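Local coordinates for periplasmic binding protein (Pseudomonas aeruginosa, PDB 2R79), which binds heme in the periplasm and probably delivers it to a transporter for uptake, at residues Q77-G80 with R84-T87; G153-A158 with A212-Q217; N169-R174 with D250-L255. All blocks are in the same frame, centred on the assembly; numbering follows the deposited sequence.

Followed from the N terminus, the three contacts show how one chain is tied together at very different sequence separations. Interaction 1 closes the shortest loop: three residues separate segment 77-80, on helix 72-80, from segment 84-87, on strand 85-87, an edge strand of the four-stranded parallel sheet. Interactions 2 and 3 close loops of 53 and 75 residues and cross, because their segments alternate: 153-158, 169-174, 212-217, 250-255. Interaction 2 brings strand 155-158 of the mixed sheet against helix 207-217, and interaction 3 joins the end of helix 163-170 to helix 248-259. The centres of interactions 2 and 3 are about 21 Å apart, and the centre of interaction 1 is about 36 Å from each.

Interaction 1: Q77-G80 with R84-T87; sequences QLEG and RVET
Glu79 and Val85 meet through their aliphatic parts, the side chains crossing at about a right angle. The glutamate CG lies anti to its carbonyl carbon (chi1 -67°), which sets the methylene against the strand, where Glu79 CG comes 3.8 Å from Val85 CG2 and 4.0 Å from Val85 CB. In Val85 it is CG1 that is anti to the backbone N (chi1 175°); CG2 stands beside that nitrogen and takes up the contact. Buried Leu78 adds a looser touch, its CB 4.5 Å from Val85 CG2, while its side chain also packs on Leu63 and on helix 52-56. No hydrogen bond links the segments; the interface rests on these few carbon contacts.

Alternation along the strand turns its neighbours the other way. On that far face Arg84 NE donates to Glu86 OE2 over 3.1 Å in a nearly straight salt bridge, the acceptor in the guanidinium plane although the nitrogen stands above the carboxylate plane. Arg84 makes a cation-pi contact with Trp107. Backbone bonds from Arg84 and Glu86 to Leu63 set the strand beside 62-65. Helix 72-80 packs on the second strand of a beta-alpha-beta unit at the parallel sheet's edge, a crossover right-handed in nearly all such folds.

Interaction 2: G153-A158 with A212-Q217; sequences GQLLVA and AALLKQ
Leu155 and Gly153 receive two side chains of helix 207-217, which touches the start of a strand and the turn leading into it through residues one helical turn apart. Along 212-217, the first to reach across is Leu214. Its CG is anti to the backbone N (chi1 -177°), which sets the branch against the strand, and the methyl Leu214 CD1 comes 4.0 Å from Leu155 CD2. The second methyl of Leu155, CD1, is almost as near, 4.1 Å from Leu214 CD1, so one methyl is set against both prongs as the two side chains cross at about a right angle.

Lys216 NZ forms a salt bridge with Asp278 of the second subunit. Gln217, at the end of the helix, then extends its chain beyond CG and lays its amide beside the backbone of Gly153. Gln217 OE1 stands 3.3 Å from Gly153 CA, a close approach made to a residue without a side chain, and no hydrogen bond spans the segments. Gly153 is about 10 Å from a bound heme, measured between nearest atoms, close to the pocket without lining it.

Beyond Gly153 the chain turns a corner at Gln154 and enters strand 155-158. That strand runs antiparallel to 143-150 and to 182-183 in the mixed sheet, with helix 207-217 joined to its opening end and residues of the same helix, Gln217 among them, also packing on the second subunit.

Interaction 3: N169-R174 with D250-L255; sequences NRAGAR and DGLAAL. With SO4 (sulfate ion), chain C.
Leu252 places its CG anti to the carbonyl carbon (chi1 -63°), and Arg170 does the same with its own CG (chi1 -69°) before bending at chi2; the first torsion sets the leucine methyls against Arg170 CB, and the bend directs the guanidinium to a sulfate instead. The setting is a Schellman motif closing helix 163-170, a worked case of a helix terminus being used as a packing surface. Gly172 is the first residue to leave helical angles: its phi is positive, and Gly172 N bonds back to Asn169 O at 3.0 Å.

Just before that glycine, Arg170 and Ala171 face helix 248-259. Both Leu252 methyls rest on the first carbon of the arginine side chain, Leu252 CD2 at 3.7 Å and CD1 at 3.8 Å from Arg170 CB. The same CD2 reaches 4.2 Å from Ala171 CB. One turn further along, Leu255 approaches with its own first carbon, Leu255 CB lying 3.8 Å from Ala171 CB. The small alanine therefore fits against Leu252 and Leu255, two leucines on one side of the helix, and the contact is apolar and buried, without a hydrogen bond across it.

Helix 111-135 adjoins both partners, its Leu125 touching Arg170 and Leu252, while Gly172 O accepts a bond from Tyr260 OH. The apolar stem of Arg170 is thus packed while its guanidinium meets the sulfate ion, probably acquired from the crystallisation liquor and also bonded to Trp166 NE1 and Leu94 N. The sulfur lies in the guanidinium plane at its edge, and Arg170 NH2 donates to sulfate O3 over 2.7 Å in a bent bond, with an N-H...O angle of 135°.

Interaction 1: Q77-G80 with R84-T87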
ATOM      1  N   GLN A  77       2.738  38.567 -25.746  1.00 66.16           N
ATOM      2  CA  GLN A  77       1.697  38.190 -26.694  1.00 65.85           C
ATOM      3  C   GLN A  77       0.413  37.867 -25.938  1.00 64.97           C
ATOM      4  O   GLN A  77      -0.686  38.057 -26.461  1.00 64.90           O
ATOM      5  CB  GLN A  77       2.130  36.990 -27.548  1.00 66.67           C
ATOM      6  CG  GLN A  77       2.242  35.665 -26.811  1.00 68.90           C
ATOM      7  CD  GLN A  77       2.497  34.491 -27.755  1.00 69.73           C
ATOM      8  OE1 GLN A  77       1.697  34.215 -28.654  1.00 68.93           O
ATOM      9  NE2 GLN A  77       3.613  33.797 -27.550  1.00 70.42           N
ATOM     10  N   LEU A  78       0.556  37.388 -24.704  1.00 63.71           N
ATOM     11  CA  LEU A  78      -0.606  37.064 -23.886  1.00 62.98           C
ATOM     12  C   LEU A  78      -1.352  38.338 -23.519  1.00 62.61           C
ATOM     13  O   LEU A  78      -2.579  38.402 -23.611  1.00 62.05           O
ATOM     14  CB  LEU A  78      -0.191  36.327 -22.609  1.00 62.21           C
ATOM     15  CG  LEU A  78       0.232  34.865 -22.746  1.00 61.18           C
ATOM     16  CD1 LEU A  78       0.469  34.272 -21.369  1.00 59.83           C
ATOM     17  CD2 LEU A  78      -0.849  34.088 -23.473  1.00 60.52           C
ATOM     18  N   GLU A  79      -0.605  39.351 -23.093  1.00 62.87           N
ATOM     19  CA  GLU A  79      -1.210  40.624 -22.726  1.00 63.52           C
ATOM     20  C   GLU A  79      -1.903  41.194 -23.956  1.00 63.15           C
ATOM     21  O   GLU A  79      -3.013  41.719 -23.867  1.00 63.09           O
ATOM     22  CB  GLU A  79      -0.142  41.598 -22.212  1.00 63.86           C
ATOM     23  CG  GLU A  79       0.488  41.177 -20.885  1.00 65.77           C
ATOM     24  CD  GLU A  79       1.537  42.156 -20.377  1.00 66.30           C
ATOM     25  OE1 GLU A  79       2.584  42.313 -21.042  1.00 66.79           O
ATOM     26  OE2 GLU A  79       1.314  42.769 -19.309  1.00 65.58           O
ATOM     27  N   GLY A  80      -1.245  41.070 -25.105  1.00 62.40           N
ATOM     28  CA  GLY A  80      -1.814  41.577 -26.341  1.00 62.44           C
ATOM     29  C   GLY A  80      -3.083  40.850 -26.744  1.00 62.23           C
ATOM     30  O   GLY A  80      -3.884  41.363 -27.530  1.00 61.83           O
ATOM     31  N   ARG A  84      -5.338  39.288 -18.705  1.00 46.62           N
ATOM     32  CA  ARG A  84      -4.868  40.106 -17.595  1.00 43.75           C
ATOM     33  C   ARG A  84      -3.703  39.390 -16.904  1.00 43.17           C
ATOM     34  O   ARG A  84      -3.896  38.366 -16.244  1.00 42.93           O
ATOM     35  CB  ARG A  84      -6.001  40.337 -16.601  1.00 42.04           C
ATOM     36  CG  ARG A  84      -5.589  41.103 -15.366  1.00 42.15           C
ATOM     37  CD  ARG A  84      -6.743  41.209 -14.392  1.00 43.36           C
ATOM     38  NE  ARG A  84      -6.344  41.840 -13.139  1.00 44.45           N
ATOM     39  CZ  ARG A  84      -7.170  42.055 -12.121  1.00 46.24           C
ATOM     40  NH1 ARG A  84      -8.442  41.690 -12.212  1.00 46.53           N
ATOM     41  NH2 ARG A  84      -6.724  42.627 -11.011  1.00 48.22           N
ATOM     42  N   VAL A  85      -2.498  39.928 -17.061  1.00 41.45           N
ATOM     43  CA  VAL A  85      -1.308  39.330 -16.461  1.00 40.11           C
ATOM     44  C   VAL A  85      -0.813  40.102 -15.243  1.00 41.16           C
ATOM     45  O   VAL A  85      -0.429  41.267 -15.349  1.00 41.39           O
ATOM     46  CB  VAL A  85      -0.157  39.244 -17.485  1.00 37.11           C
ATOM     47  CG1 VAL A  85       1.106  38.739 -16.814  1.00 35.27           C
ATOM     48  CG2 VAL A  85      -0.550  38.325 -18.620  1.00 36.04           C
ATOM     49  N   GLU A  86      -0.822  39.442 -14.090  1.00 41.52           N
ATOM     50  CA  GLU A  86      -0.366  40.053 -12.848  1.00 43.41           C
ATOM     51  C   GLU A  86       0.968  39.448 -12.430  1.00 43.96           C
ATOM     52  O   GLU A  86       1.189  38.245 -12.573  1.00 45.23           O
ATOM     53  CB  GLU A  86      -1.382  39.818 -11.731  1.00 45.07           C
ATOM     54  CG  GLU A  86      -2.732  40.471 -11.936  1.00 49.43           C
ATOM     55  CD  GLU A  86      -2.656  41.981 -11.966  1.00 51.64           C
ATOM     56  OE1 GLU A  86      -1.962  42.561 -11.104  1.00 52.69           O
ATOM     57  OE2 GLU A  86      -3.306  42.590 -12.843  1.00 53.85           O
ATOM     58  N   THR A  87       1.857  40.280 -11.906  1.00 43.31           N
ATOM     59  CA  THR A  87       3.153  39.793 -11.469  1.00 42.48           C
ATOM     60  C   THR A  87       3.347  40.063  -9.990  1.00 42.29           C
ATOM     61  O   THR A  87       3.419  41.212  -9.565  1.00 43.30           O
ATOM     62  CB  THR A  87       4.300  40.459 -12.247  1.00 42.58           C
ATOM     63  OG1 THR A  87       4.180  40.136 -13.639  1.00 42.84           O
ATOM     64  CG2 THR A  87       5.650  39.965 -11.733  1.00 41.95           C
TER

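Interaction 2: G153-A158 with A212-Q217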
ATOM      1  N   GLY A 153      22.691  16.270 -10.373  1.00 26.74           N
ATOM      2  CA  GLY A 153      23.712  17.019 -11.086  1.00 27.19           C
ATOM      3  C   GLY A 153      23.364  18.484 -11.220  1.00 27.78           C
ATOM      4  O   GLY A 153      22.360  18.941 -10.669  1.00 25.93           O
ATOM      5  N   GLN A 154      24.205  19.224 -11.938  1.00 29.48           N
ATOM      6  CA  GLN A 154      23.977  20.650 -12.177  1.00 29.39           C
ATOM      7  C   GLN A 154      23.654  21.399 -10.889  1.00 27.19           C
ATOM      8  O   GLN A 154      22.750  22.234 -10.851  1.00 25.37           O
ATOM      9  CB  GLN A 154      22.826  20.816 -13.171  1.00 30.95           C
ATOM     10  CG  GLN A 154      23.114  20.256 -14.555  1.00 36.22           C
ATOM     11  CD  GLN A 154      21.851  20.046 -15.372  1.00 39.93           C
ATOM     12  OE1 GLN A 154      20.942  20.881 -15.370  1.00 40.10           O
ATOM     13  NE2 GLN A 154      21.791  18.924 -16.084  1.00 43.34           N
ATOM     14  N   LEU A 155      24.408  21.100  -9.840  1.00 26.13           N
ATOM     15  CA  LEU A 155      24.197  21.712  -8.538  1.00 26.06           C
ATOM     16  C   LEU A 155      24.251  23.226  -8.472  1.00 26.77           C
ATOM     17  O   LEU A 155      25.182  23.854  -8.974  1.00 28.81           O
ATOM     18  CB  LEU A 155      25.209  21.167  -7.533  1.00 26.02           C
ATOM     19  CG  LEU A 155      25.082  19.709  -7.111  1.00 25.43           C
ATOM     20  CD1 LEU A 155      26.009  19.462  -5.925  1.00 23.62           C
ATOM     21  CD2 LEU A 155      23.644  19.414  -6.718  1.00 23.98           C
ATOM     22  N   LEU A 156      23.236  23.807  -7.843  1.00 24.90           N
ATOM     23  CA  LEU A 156      23.181  25.244  -7.629  1.00 24.45           C
ATOM     24  C   LEU A 156      23.163  25.426  -6.106  1.00 22.73           C
ATOM     25  O   LEU A 156      22.349  24.815  -5.411  1.00 23.66           O
ATOM     26  CB  LEU A 156      21.915  25.854  -8.248  1.00 23.33           C
ATOM     27  CG  LEU A 156      21.828  26.027  -9.768  1.00 25.56           C
ATOM     28  CD1 LEU A 156      20.497  26.681 -10.122  1.00 20.61           C
ATOM     29  CD2 LEU A 156      22.989  26.896 -10.273  1.00 23.86           C
ATOM     30  N   VAL A 157      24.077  26.235  -5.586  1.00 21.07           N
ATOM     31  CA  VAL A 157      24.136  26.472  -4.154  1.00 18.15           C
ATOM     32  C   VAL A 157      23.354  27.724  -3.807  1.00 18.51           C
ATOM     33  O   VAL A 157      23.515  28.760  -4.455  1.00 19.44           O
ATOM     34  CB  VAL A 157      25.589  26.651  -3.670  1.00 18.39           C
ATOM     35  CG1 VAL A 157      25.611  26.929  -2.171  1.00 14.67           C
ATOM     36  CG2 VAL A 157      26.392  25.408  -3.988  1.00 16.04           C
ATOM     37  N   ALA A 158      22.511  27.631  -2.783  1.00 18.45           N
ATOM     38  CA  ALA A 158      21.705  28.770  -2.348  1.00 17.27           C
ATOM     39  C   ALA A 158      22.533  29.766  -1.552  1.00 17.97           C
ATOM     40  O   ALA A 158      22.947  29.500  -0.421  1.00 16.87           O
ATOM     41  CB  ALA A 158      20.517  28.296  -1.503  1.00 16.20           C
ATOM     42  N   ALA A 212      21.833   9.077  -3.339  1.00 23.55           N
ATOM     43  CA  ALA A 212      22.732   8.271  -4.145  1.00 24.91           C
ATOM     44  C   ALA A 212      23.207   9.041  -5.368  1.00 26.34           C
ATOM     45  O   ALA A 212      24.394   9.036  -5.679  1.00 28.25           O
ATOM     46  CB  ALA A 212      22.044   6.977  -4.566  1.00 23.81           C
ATOM     47  N   ALA A 213      22.283   9.702  -6.060  1.00 25.54           N
ATOM     48  CA  ALA A 213      22.651  10.468  -7.240  1.00 26.22           C
ATOM     49  C   ALA A 213      23.610  11.590  -6.862  1.00 26.85           C
ATOM     50  O   ALA A 213      24.589  11.853  -7.559  1.00 28.13           O
ATOM     51  CB  ALA A 213      21.420  11.042  -7.892  1.00 25.74           C
ATOM     52  N   LEU A 214      23.331  12.245  -5.746  1.00 26.67           N
ATOM     53  CA  LEU A 214      24.172  13.337  -5.287  1.00 26.54           C
ATOM     54  C   LEU A 214      25.612  12.874  -5.088  1.00 26.93           C
ATOM     55  O   LEU A 214      26.555  13.541  -5.511  1.00 26.71           O
ATOM     56  CB  LEU A 214      23.632  13.891  -3.970  1.00 25.58           C
ATOM     57  CG  LEU A 214      24.367  15.101  -3.392  1.00 26.38           C
ATOM     58  CD1 LEU A 214      24.033  16.331  -4.216  1.00 25.29           C
ATOM     59  CD2 LEU A 214      23.959  15.308  -1.944  1.00 26.24           C
ATOM     60  N   LEU A 215      25.772  11.724  -4.441  1.00 26.90           N
ATOM     61  CA  LEU A 215      27.097  11.190  -4.166  1.00 26.57           C
ATOM     62  C   LEU A 215      27.792  10.686  -5.422  1.00 28.52           C
ATOM     63  O   LEU A 215      29.015  10.811  -5.552  1.00 28.42           O
ATOM     64  CB  LEU A 215      26.990  10.085  -3.120  1.00 24.71           C
ATOM     65  CG  LEU A 215      26.574  10.644  -1.750  1.00 24.04           C
ATOM     66  CD1 LEU A 215      26.022   9.551  -0.856  1.00 21.54           C
ATOM     67  CD2 LEU A 215      27.778  11.311  -1.110  1.00 23.01           C
ATOM     68  N   LYS A 216      27.018  10.127  -6.349  1.00 27.53           N
ATOM     69  CA  LYS A 216      27.584   9.636  -7.593  1.00 27.79           C
ATOM     70  C   LYS A 216      28.245  10.762  -8.356  1.00 28.63           C
ATOM     71  O   LYS A 216      29.395  10.651  -8.779  1.00 29.49           O
ATOM     72  CB  LYS A 216      26.511   9.032  -8.483  1.00 28.05           C
ATOM     73  CG  LYS A 216      26.206   7.601  -8.197  1.00 30.80           C
ATOM     74  CD  LYS A 216      25.327   7.043  -9.285  1.00 33.49           C
ATOM     75  CE  LYS A 216      25.092   5.563  -9.088  1.00 33.95           C
ATOM     76  NZ  LYS A 216      24.465   4.996 -10.306  1.00 36.29           N
ATOM     77  N   GLN A 217      27.509  11.854  -8.521  1.00 28.98           N
ATOM     78  CA  GLN A 217      28.005  12.997  -9.268  1.00 30.81           C
ATOM     79  C   GLN A 217      28.882  13.970  -8.496  1.00 30.74           C
ATOM     80  O   GLN A 217      29.508  14.835  -9.094  1.00 31.88           O
ATOM     81  CB  GLN A 217      26.823  13.734  -9.898  1.00 31.89           C
ATOM     82  CG  GLN A 217      25.980  12.809 -10.761  1.00 34.83           C
ATOM     83  CD  GLN A 217      24.981  13.542 -11.623  1.00 37.00           C
ATOM     84  OE1 GLN A 217      25.343  14.446 -12.375  1.00 38.18           O
ATOM     85  NE2 GLN A 217      23.714  13.149 -11.528  1.00 37.08           N
TER

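Interaction 3: N169-R174 with D250-L255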
ATOM      1  N   ASN A 169      18.121  30.052   7.433  1.00 17.42           N
ATOM      2  CA  ASN A 169      18.171  30.980   8.554  1.00 19.90           C
ATOM      3  C   ASN A 169      16.986  30.812   9.488  1.00 18.61           C
ATOM      4  O   ASN A 169      17.154  30.713  10.699  1.00 18.66           O
ATOM      5  CB  ASN A 169      18.239  32.429   8.060  1.00 24.04           C
ATOM      6  CG  ASN A 169      19.593  32.771   7.453  1.00 33.20           C
ATOM      7  OD1 ASN A 169      20.638  32.540   8.071  1.00 36.05           O
ATOM      8  ND2 ASN A 169      19.584  33.325   6.240  1.00 35.99           N
ATOM      9  N   ARG A 170      15.786  30.762   8.923  1.00 18.05           N
ATOM     10  CA  ARG A 170      14.591  30.613   9.731  1.00 16.77           C
ATOM     11  C   ARG A 170      14.539  29.291  10.473  1.00 16.98           C
ATOM     12  O   ARG A 170      13.829  29.176  11.466  1.00 19.25           O
ATOM     13  CB  ARG A 170      13.351  30.776   8.861  1.00 17.08           C
ATOM     14  CG  ARG A 170      13.150  32.197   8.364  1.00 17.09           C
ATOM     15  CD  ARG A 170      12.643  33.078   9.469  1.00 15.03           C
ATOM     16  NE  ARG A 170      12.398  34.437   9.011  1.00 19.65           N
ATOM     17  CZ  ARG A 170      11.666  35.321   9.683  1.00 23.02           C
ATOM     18  NH1 ARG A 170      11.106  34.980  10.840  1.00 20.12           N
ATOM     19  NH2 ARG A 170      11.492  36.546   9.205  1.00 20.02           N
ATOM     20  N   ALA A 171      15.287  28.297  10.007  1.00 16.13           N
ATOM     21  CA  ALA A 171      15.303  26.997  10.677  1.00 15.58           C
ATOM     22  C   ALA A 171      16.419  26.901  11.718  1.00 15.38           C
ATOM     23  O   ALA A 171      16.635  25.848  12.307  1.00 16.05           O
ATOM     24  CB  ALA A 171      15.429  25.864   9.653  1.00 11.92           C
ATOM     25  N   GLY A 172      17.136  27.999  11.935  1.00 17.03           N
ATOM     26  CA  GLY A 172      18.197  28.000  12.931  1.00 17.32           C
ATOM     27  C   GLY A 172      19.602  27.622  12.483  1.00 18.29           C
ATOM     28  O   GLY A 172      20.467  27.388  13.317  1.00 20.14           O
ATOM     29  N   ALA A 173      19.848  27.569  11.180  1.00 17.82           N
ATOM     30  CA  ALA A 173      21.174  27.207  10.684  1.00 17.83           C
ATOM     31  C   ALA A 173      21.913  28.424  10.152  1.00 17.93           C
ATOM     32  O   ALA A 173      21.316  29.486   9.970  1.00 15.91           O
ATOM     33  CB  ALA A 173      21.051  26.161   9.585  1.00 15.80           C
ATOM     34  N   ARG A 174      23.215  28.261   9.923  1.00 19.66           N
ATOM     35  CA  ARG A 174      24.062  29.324   9.363  1.00 20.46           C
ATOM     36  C   ARG A 174      24.402  28.917   7.937  1.00 19.61           C
ATOM     37  O   ARG A 174      25.029  27.876   7.723  1.00 20.25           O
ATOM     38  CB  ARG A 174      25.372  29.459  10.145  1.00 23.47           C
ATOM     39  CG  ARG A 174      25.225  29.963  11.573  1.00 32.80           C
ATOM     40  CD  ARG A 174      25.419  31.463  11.675  1.00 35.80           C
ATOM     41  NE  ARG A 174      25.532  31.883  13.069  1.00 43.11           N
ATOM     42  CZ  ARG A 174      24.501  32.128  13.878  1.00 45.90           C
ATOM     43  NH1 ARG A 174      23.254  32.000  13.437  1.00 47.58           N
ATOM     44  NH2 ARG A 174      24.720  32.489  15.136  1.00 46.08           N
ATOM     45  N   ASP A 250       5.658  24.438   8.341  1.00 23.89           N
ATOM     46  CA  ASP A 250       5.778  23.022   8.677  1.00 23.57           C
ATOM     47  C   ASP A 250       7.157  22.548   8.252  1.00 21.93           C
ATOM     48  O   ASP A 250       7.763  21.715   8.917  1.00 21.82           O
ATOM     49  CB  ASP A 250       4.708  22.187   7.973  1.00 26.51           C
ATOM     50  CG  ASP A 250       3.307  22.495   8.468  1.00 32.60           C
ATOM     51  OD1 ASP A 250       3.074  22.436   9.696  1.00 33.02           O
ATOM     52  OD2 ASP A 250       2.432  22.792   7.626  1.00 38.01           O
ATOM     53  N   GLY A 251       7.647  23.097   7.143  1.00 20.31           N
ATOM     54  CA  GLY A 251       8.964  22.738   6.647  1.00 20.95           C
ATOM     55  C   GLY A 251      10.052  23.163   7.619  1.00 19.92           C
ATOM     56  O   GLY A 251      10.995  22.417   7.868  1.00 22.69           O
ATOM     57  N   LEU A 252       9.917  24.362   8.177  1.00 18.20           N
ATOM     58  CA  LEU A 252      10.888  24.867   9.140  1.00 17.42           C
ATOM     59  C   LEU A 252      10.922  24.008  10.403  1.00 17.50           C
ATOM     60  O   LEU A 252      11.988  23.810  11.002  1.00 17.69           O
ATOM     61  CB  LEU A 252      10.562  26.316   9.519  1.00 15.48           C
ATOM     62  CG  LEU A 252      10.619  27.377   8.413  1.00 13.69           C
ATOM     63  CD1 LEU A 252      10.195  28.707   8.981  1.00 11.53           C
ATOM     64  CD2 LEU A 252      12.019  27.481   7.838  1.00 11.43           C
ATOM     65  N   ALA A 253       9.764  23.488  10.805  1.00 17.06           N
ATOM     66  CA  ALA A 253       9.687  22.666  12.011  1.00 17.63           C
ATOM     67  C   ALA A 253      10.479  21.384  11.846  1.00 17.90           C
ATOM     68  O   ALA A 253      11.159  20.942  12.764  1.00 19.07           O
ATOM     69  CB  ALA A 253       8.232  22.337  12.345  1.00 19.00           C
ATOM     70  N   ALA A 254      10.384  20.787  10.667  1.00 18.64           N
ATOM     71  CA  ALA A 254      11.099  19.555  10.386  1.00 19.85           C
ATOM     72  C   ALA A 254      12.602  19.826  10.307  1.00 21.07           C
ATOM     73  O   ALA A 254      13.394  19.114  10.924  1.00 23.81           O
ATOM     74  CB  ALA A 254      10.595  18.949   9.082  1.00 19.68           C
ATOM     75  N   LEU A 255      12.995  20.855   9.560  1.00 19.36           N
ATOM     76  CA  LEU A 255      14.413  21.191   9.435  1.00 20.88           C
ATOM     77  C   LEU A 255      15.067  21.552  10.765  1.00 20.81           C
ATOM     78  O   LEU A 255      16.143  21.048  11.088  1.00 21.35           O
ATOM     79  CB  LEU A 255      14.615  22.354   8.457  1.00 19.59           C
ATOM     80  CG  LEU A 255      14.647  22.002   6.975  1.00 23.59           C
ATOM     81  CD1 LEU A 255      14.649  23.270   6.157  1.00 23.86           C
ATOM     82  CD2 LEU A 255      15.881  21.163   6.668  1.00 21.36           C
TER
HETATM   83  S   SO4 C 910      12.542  38.599   6.253  1.00 64.31           S
HETATM   84  O1  SO4 C 910      11.970  39.984   6.189  1.00 64.66           O
HETATM   85  O2  SO4 C 910      13.782  38.466   5.410  1.00 65.47           O
HETATM   86  O3  SO4 C 910      12.846  38.336   7.694  1.00 66.72           O
HETATM   87  O4  SO4 C 910      11.546  37.572   5.818  1.00 62.63           O